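Local coordinates for protein alpha-1,3-glucanase (Bacillus circulans, PDB 5ZRU) that hydrolyses alpha-1,3-glucan as a glycoside hydrolase of family 87, this chain being its catalytic unit, which holds calcium and zinc ions, at residues Thr33-Pro38 with Gln52-Leu57; Ala46-Gly51 with Leu134-Glu139. All blocks are in the same frame, centred on the assembly; numbering follows the deposited sequence.

Interaction 1: residues Thr33-Pro38 with Gln52-Leu57; sequences TLQSAP and QRYIAL. With CA (calcium ion), chain M.
Gln-35 lays its CB over one face of the Tyr-54 ring, 3.9 Å from the ring centroid and displaced toward the rim on the side of CE1 and CZ, a CH-pi contact. With CG anti to the carbonyl carbon (chi1 -56°) and the chain bent at chi2, CG of Gln-35 also meets CB of Ala-56 at 3.6 Å, and the small methyl of Ala-56 leaves room for it. The amide then turns back along its own strand: Thr-33 OG1 donates to a lone pair of Gln-35 OE1 at 2.7 Å, which fixes the rotation of the amide. A water bonded to Tyr-54 OH receives only a weak bond from Gln-35 NE2. Threonine, glutamine, tyrosine and alanine thus share one face of an antiparallel pair in the beta-rich D1 domain of the catalytic unit, whose family belongs with the galactose-binding-like domains, consistent with a jelly-roll sandwich; strand 53-57 pairs on its other side with strand 166-174. Thr-33 with Ala-56 and Gln-35 with Tyr-54 are hydrogen-bonded pairs, and the bond from Gln-35 N to Tyr-54 O is nearly straight at 175°. Beyond the strand, Ala-37 N still reaches Gln-52 O at 2.9 Å. On the face of Leu-34 and Arg-53, CD1 of the leucine lies over the guanidinium, 3.8 Å from Arg-53 CZ and offset toward the rim, while Ser-36 CB packs against CG of the arginine. A leucine suits this place because it covers the flat group without competing for its N-H donors, and Arg-53 NH2 makes a salt bridge with Asp-24. The backbone of Arg-53 has a separate task: its O binds the calcium ion at 2.3 Å, alongside Asp-22, Thr-23, Ser-50 and Asp-169.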
loop_
_atom_site.group_PDB
_atom_site.type_symbol
_atom_site.label_atom_id
_atom_site.label_comp_id
_atom_site.label_asym_id
_atom_site.label_seq_id
_atom_site.Cartn_x
_atom_site.Cartn_y
_atom_site.Cartn_z
ATOM N N THR A 33 -7.395 -19.809 -18.347
ATOM C CA THR A 33 -8.677 -19.151 -18.577
ATOM C C THR A 33 -8.646 -17.732 -18.027
ATOM O O THR A 33 -7.857 -17.402 -17.139
ATOM C CB THR A 33 -9.843 -19.922 -17.942
ATOM O OG1 THR A 33 -9.704 -19.933 -16.519
ATOM C CG2 THR A 33 -9.889 -21.362 -18.459
ATOM N N LEU A 34 -9.515 -16.887 -18.578
ATOM C CA LEU A 34 -9.705 -15.527 -18.083
ATOM C C LEU A 34 -10.756 -15.554 -16.977
ATOM O O LEU A 34 -11.875 -16.026 -17.191
ATOM C CB LEU A 34 -10.130 -14.605 -19.227
ATOM C CG LEU A 34 -10.200 -13.079 -19.098
ATOM C CD1 LEU A 34 -11.297 -12.586 -18.160
ATOM C CD2 LEU A 34 -8.857 -12.520 -18.680
ATOM N N GLN A 35 -10.398 -15.063 -15.796
ATOM C CA GLN A 35 -11.321 -14.983 -14.668
ATOM C C GLN A 35 -11.630 -13.520 -14.423
ATOM O O GLN A 35 -10.711 -12.701 -14.366
ATOM C CB GLN A 35 -10.718 -15.601 -13.406
ATOM C CG GLN A 35 -10.273 -17.027 -13.565
ATOM C CD GLN A 35 -11.429 -17.961 -13.797
ATOM O OE1 GLN A 35 -11.428 -18.745 -14.749
ATOM N NE2 GLN A 35 -12.429 -17.890 -12.930
ATOM N N SER A 36 -12.911 -13.187 -14.279
ATOM C CA SER A 36 -13.279 -11.784 -14.159
ATOM C C SER A 36 -14.401 -11.611 -13.147
ATOM O O SER A 36 -15.190 -12.528 -12.898
ATOM C CB SER A 36 -13.695 -11.195 -15.520
ATOM O OG SER A 36 -14.812 -11.878 -16.054
ATOM N N ALA A 37 -14.456 -10.415 -12.566
ATOM C CA ALA A 37 -15.481 -10.045 -11.590
ATOM C C ALA A 37 -15.982 -8.657 -11.949
ATOM O O ALA A 37 -15.785 -7.690 -11.205
ATOM C CB ALA A 37 -14.924 -10.092 -10.164
ATOM N N PRO A 38 -16.648 -8.523 -13.099
ATOM C CA PRO A 38 -17.033 -7.182 -13.564
ATOM C C PRO A 38 -18.034 -6.481 -12.658
ATOM O O PRO A 38 -18.156 -5.255 -12.738
ATOM C CB PRO A 38 -17.621 -7.451 -14.961
ATOM C CG PRO A 38 -18.089 -8.846 -14.909
ATOM C CD PRO A 38 -17.133 -9.583 -14.000
ATOM N N GLN A 52 -10.126 -6.202 -12.182
ATOM C CA GLN A 52 -11.044 -7.296 -11.852
ATOM C C GLN A 52 -10.957 -8.437 -12.868
ATOM O O GLN A 52 -11.956 -9.083 -13.198
ATOM C CB GLN A 52 -12.480 -6.785 -11.711
ATOM C CG GLN A 52 -12.624 -5.708 -10.616
ATOM C CD GLN A 52 -12.164 -4.336 -11.086
ATOM O OE1 GLN A 52 -12.540 -3.877 -12.174
ATOM N NE2 GLN A 52 -11.348 -3.679 -10.276
ATOM N N ARG A 53 -9.745 -8.698 -13.357
ATOM C CA ARG A 53 -9.499 -9.734 -14.353
ATOM C C ARG A 53 -8.116 -10.324 -14.118
ATOM O O ARG A 53 -7.168 -9.582 -13.889
ATOM C CB ARG A 53 -9.563 -9.169 -15.779
ATOM C CG ARG A 53 -10.929 -8.682 -16.209
ATOM C CD ARG A 53 -10.817 -7.687 -17.347
ATOM N NE ARG A 53 -10.409 -8.327 -18.590
ATOM C CZ ARG A 53 -11.242 -8.981 -19.396
ATOM N NH1 ARG A 53 -12.526 -9.090 -19.076
ATOM N NH2 ARG A 53 -10.793 -9.535 -20.514
ATOM N N TYR A 54 -7.998 -11.650 -14.178
ATOM C CA TYR A 54 -6.682 -12.276 -14.135
ATOM C C TYR A 54 -6.732 -13.576 -14.922
ATOM O O TYR A 54 -7.799 -14.027 -15.344
ATOM C CB TYR A 54 -6.209 -12.516 -12.692
ATOM C CG TYR A 54 -6.928 -13.629 -11.946
ATOM C CD1 TYR A 54 -8.169 -13.405 -11.341
ATOM C CD2 TYR A 54 -6.355 -14.891 -11.821
ATOM C CE1 TYR A 54 -8.818 -14.425 -10.625
ATOM C CE2 TYR A 54 -6.994 -15.915 -11.112
ATOM C CZ TYR A 54 -8.225 -15.672 -10.516
ATOM O OH TYR A 54 -8.854 -16.679 -9.811
ATOM N N ILE A 55 -5.555 -14.169 -15.133
ATOM C CA ILE A 55 -5.433 -15.423 -15.873
ATOM C C ILE A 55 -5.272 -16.553 -14.869
ATOM O O ILE A 55 -4.315 -16.576 -14.084
ATOM C CB ILE A 55 -4.253 -15.393 -16.860
ATOM C CG1 ILE A 55 -4.420 -14.249 -17.853
ATOM C CG2 ILE A 55 -4.146 -16.726 -17.604
ATOM C CD1 ILE A 55 -3.158 -13.447 -18.033
ATOM N N ALA A 56 -6.202 -17.501 -14.895
ATOM C CA ALA A 56 -6.092 -18.694 -14.074
ATOM C C ALA A 56 -5.268 -19.746 -14.806
ATOM O O ALA A 56 -5.468 -19.980 -16.007
ATOM C CB ALA A 56 -7.476 -19.242 -13.723
ATOM N N LEU A 57 -4.333 -20.367 -14.076
ATOM C CA LEU A 57 -3.526 -21.493 -14.534
ATOM C C LEU A 57 -3.931 -22.729 -13.733
ATOM O O LEU A 57 -3.290 -23.077 -12.730
ATOM C CB LEU A 57 -2.032 -21.193 -14.369
ATOM C CG LEU A 57 -1.569 -19.837 -14.916
ATOM C CD1 LEU A 57 -0.076 -19.620 -14.665
ATOM C CD2 LEU A 57 -1.893 -19.708 -16.395
HETATM CA CA CA M . -5.658 -7.855 -14.239
HETATM O O HOH W 1 -11.293 -17.527 -9.896
HETATM O O HOH W 2 -6.416 -6.436 -16.113
#

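Interaction 2: residues Ala46-Gly51 with Leu134-Glu139. With CA (calcium ion), chain M.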
loop_
_atom_site.group_PDB
_atom_site.type_symbol
_atom_site.label_atom_id
_atom_site.label_comp_id
_atom_site.label_asym_id
_atom_site.label_seq_id
_atom_site.Cartn_x
_atom_site.Cartn_y
_atom_site.Cartn_z
ATOM N N ALA A 46 -11.327 -12.855 -8.463
ATOM C CA ALA A 46 -11.017 -11.830 -9.449
ATOM C C ALA A 46 -11.382 -10.419 -8.986
ATOM O O ALA A 46 -10.896 -9.452 -9.581
ATOM C CB ALA A 46 -11.725 -12.146 -10.770
ATOM N N SER A 47 -12.210 -10.268 -7.940
ATOM C CA SER A 47 -12.501 -8.928 -7.423
ATOM C C SER A 47 -11.250 -8.219 -6.923
ATOM O O SER A 47 -11.233 -6.980 -6.848
ATOM C CB SER A 47 -13.528 -8.982 -6.285
ATOM O OG SER A 47 -13.012 -9.670 -5.151
ATOM N N GLU A 48 -10.203 -8.968 -6.575
ATOM C CA GLU A 48 -8.956 -8.373 -6.117
ATOM C C GLU A 48 -7.865 -8.344 -7.183
ATOM O O GLU A 48 -6.743 -7.923 -6.884
ATOM C CB GLU A 48 -8.437 -9.120 -4.880
ATOM C CG GLU A 48 -9.297 -8.937 -3.634
ATOM C CD GLU A 48 -8.615 -9.505 -2.415
ATOM O OE1 GLU A 48 -7.782 -8.799 -1.797
ATOM O OE2 GLU A 48 -8.880 -10.675 -2.093
ATOM N N ALA A 49 -8.152 -8.777 -8.407
ATOM C CA ALA A 49 -7.193 -8.618 -9.495
ATOM C C ALA A 49 -7.274 -7.211 -10.078
ATOM O O ALA A 49 -8.332 -6.571 -10.058
ATOM C CB ALA A 49 -7.455 -9.644 -10.599
ATOM N N SER A 50 -6.148 -6.719 -10.610
ATOM C CA SER A 50 -6.202 -5.427 -11.283
ATOM C C SER A 50 -7.207 -5.503 -12.428
ATOM O O SER A 50 -7.273 -6.499 -13.160
ATOM C CB SER A 50 -4.820 -5.000 -11.799
ATOM O OG SER A 50 -4.382 -5.862 -12.842
ATOM N N GLY A 51 -8.042 -4.473 -12.540
ATOM C CA GLY A 51 -9.084 -4.471 -13.547
ATOM C C GLY A 51 -10.112 -5.572 -13.368
ATOM O O GLY A 51 -10.889 -5.840 -14.290
ATOM N N LEU A 134 -10.098 -12.086 1.925
ATOM C CA LEU A 134 -9.465 -10.986 1.206
ATOM C C LEU A 134 -7.957 -11.219 1.259
ATOM O O LEU A 134 -7.494 -12.231 1.800
ATOM C CB LEU A 134 -9.856 -9.621 1.795
ATOM C CG LEU A 134 -11.337 -9.234 1.672
ATOM C CD1 LEU A 134 -11.604 -7.913 2.420
ATOM C CD2 LEU A 134 -11.743 -9.103 0.219
ATOM N N PHE A 135 -7.178 -10.289 0.689
ATOM C CA PHE A 135 -5.728 -10.486 0.542
ATOM C C PHE A 135 -5.449 -11.767 -0.252
ATOM O O PHE A 135 -4.575 -12.559 0.095
ATOM C CB PHE A 135 -5.039 -10.528 1.921
ATOM C CG PHE A 135 -3.527 -10.293 1.902
ATOM C CD1 PHE A 135 -2.828 -10.081 0.720
ATOM C CD2 PHE A 135 -2.818 -10.291 3.098
ATOM C CE1 PHE A 135 -1.435 -9.872 0.736
ATOM C CE2 PHE A 135 -1.437 -10.076 3.126
ATOM C CZ PHE A 135 -0.743 -9.873 1.939
ATOM N N ARG A 136 -6.211 -11.988 -1.328
ATOM C CA ARG A 136 -6.018 -13.212 -2.098
ATOM C C ARG A 136 -4.828 -13.138 -3.048
ATOM O O ARG A 136 -4.364 -14.186 -3.516
ATOM C CB ARG A 136 -7.307 -13.554 -2.856
ATOM C CG ARG A 136 -8.396 -14.099 -1.917
ATOM C CD ARG A 136 -9.765 -14.186 -2.596
ATOM N NE ARG A 136 -10.382 -12.864 -2.649
ATOM C CZ ARG A 136 -11.691 -12.646 -2.725
ATOM N NH1 ARG A 136 -12.544 -13.669 -2.774
ATOM N NH2 ARG A 136 -12.145 -11.405 -2.733
ATOM N N PHE A 137 -4.315 -11.939 -3.340
ATOM C CA PHE A 137 -3.170 -11.792 -4.226
ATOM C C PHE A 137 -1.924 -11.390 -3.438
ATOM O O PHE A 137 -2.000 -10.842 -2.334
ATOM C CB PHE A 137 -3.461 -10.775 -5.342
ATOM C CG PHE A 137 -4.350 -11.315 -6.439
ATOM C CD1 PHE A 137 -5.734 -11.328 -6.291
ATOM C CD2 PHE A 137 -3.796 -11.824 -7.609
ATOM C CE1 PHE A 137 -6.560 -11.838 -7.299
ATOM C CE2 PHE A 137 -4.608 -12.345 -8.628
ATOM C CZ PHE A 137 -5.989 -12.349 -8.478
ATOM N N ASP A 138 -0.769 -11.694 -4.023
ATOM C CA ASP A 138 0.529 -11.396 -3.430
ATOM C C ASP A 138 1.504 -11.156 -4.576
ATOM O O ASP A 138 1.145 -11.283 -5.747
ATOM C CB ASP A 138 0.998 -12.543 -2.517
ATOM C CG ASP A 138 2.029 -12.094 -1.474
ATOM O OD1 ASP A 138 2.413 -10.907 -1.457
ATOM O OD2 ASP A 138 2.460 -12.937 -0.663
ATOM N N GLU A 139 2.754 -10.831 -4.242
ATOM C CA GLU A 139 3.763 -10.594 -5.267
ATOM C C GLU A 139 5.036 -11.356 -4.942
ATOM O O GLU A 139 5.302 -11.691 -3.782
ATOM C CB GLU A 139 4.079 -9.093 -5.416
ATOM C CG GLU A 139 2.901 -8.306 -5.956
ATOM C CD GLU A 139 3.225 -6.850 -6.201
ATOM O OE1 GLU A 139 4.386 -6.438 -6.019
ATOM O OE2 GLU A 139 2.300 -6.115 -6.558
HETATM CA CA CA M . -5.658 -7.855 -14.239
HETATM O O HOH W 3 -5.143 -9.287 -2.577
HETATM O O HOH W 2 -6.416 -6.436 -16.113
#
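Glu-48 reaches across to Arg-136 with OE2, which accepts from both the side chain and the backbone of that one residue. Arg-136 NE donates at 2.7 Å, nearly straight and in the guanidinium plane, to the anti lone pair of OE2, forming the salt bridge; Arg-136 N, at 3.1 Å, meets the same oxygen from above the carboxylate plane. Arg-136 NH2 adds only a weak bond to OE2 and is also hydrogen-bonded to Gln-42 O. The other oxygen, OE1, takes a weak bond from Phe-135 N, and a water 2.8 Å from OE1, which probably donates to it, accepts in turn from Phe-137 N. Glutamate suits the position because its chain, extended beyond CG (chi2 -171°), carries two acceptors from the 3-10 turn to the backbone N-H groups where strand 132-144 is interrupted. Ser-47 OG is satisfied by Leu-44 O. Nearer the turn, the Phe-137 ring packs on the backbone: Ala-49 CA sits over one face, and Ala-49 CB touches Phe-137 CZ at 3.7 Å, a small methyl letting the ring come close. Ser-50, next along the loop, binds the calcium ion through both O and OG. An alanine in place of Glu-48 would probably leave Arg-136 NE, and the positive charge, without its carboxylate mate, the guanidinium then being held from its NH1 and NH2 side. All the touching residues are buried, and one carboxylate, likely to stay ionised, pays for a buried positive charge and several N-H groups.

The two interactions lie side by side in the beta domain, their centres 10 Å apart, and both reach the same antiparallel sheet, through strands 33-36 and 53-57 in interaction 1 and strand 132-144 in interaction 2. Their segments alternate along the chain: 33-38, then 46-51, then 52-57, and much later 134-139, so the loop between the paired strands of interaction 1 supplies half of interaction 2. They touch directly where Ala-46 CB packs on the backbone of Ser-36 and Ala-37. Tyr-54 and Phe-137, one from each contact, also meet edge-to-face. Both contribute to one calcium site, which ties the loop to the start of strand 53-57 and to Asp-169 of strand 166-174.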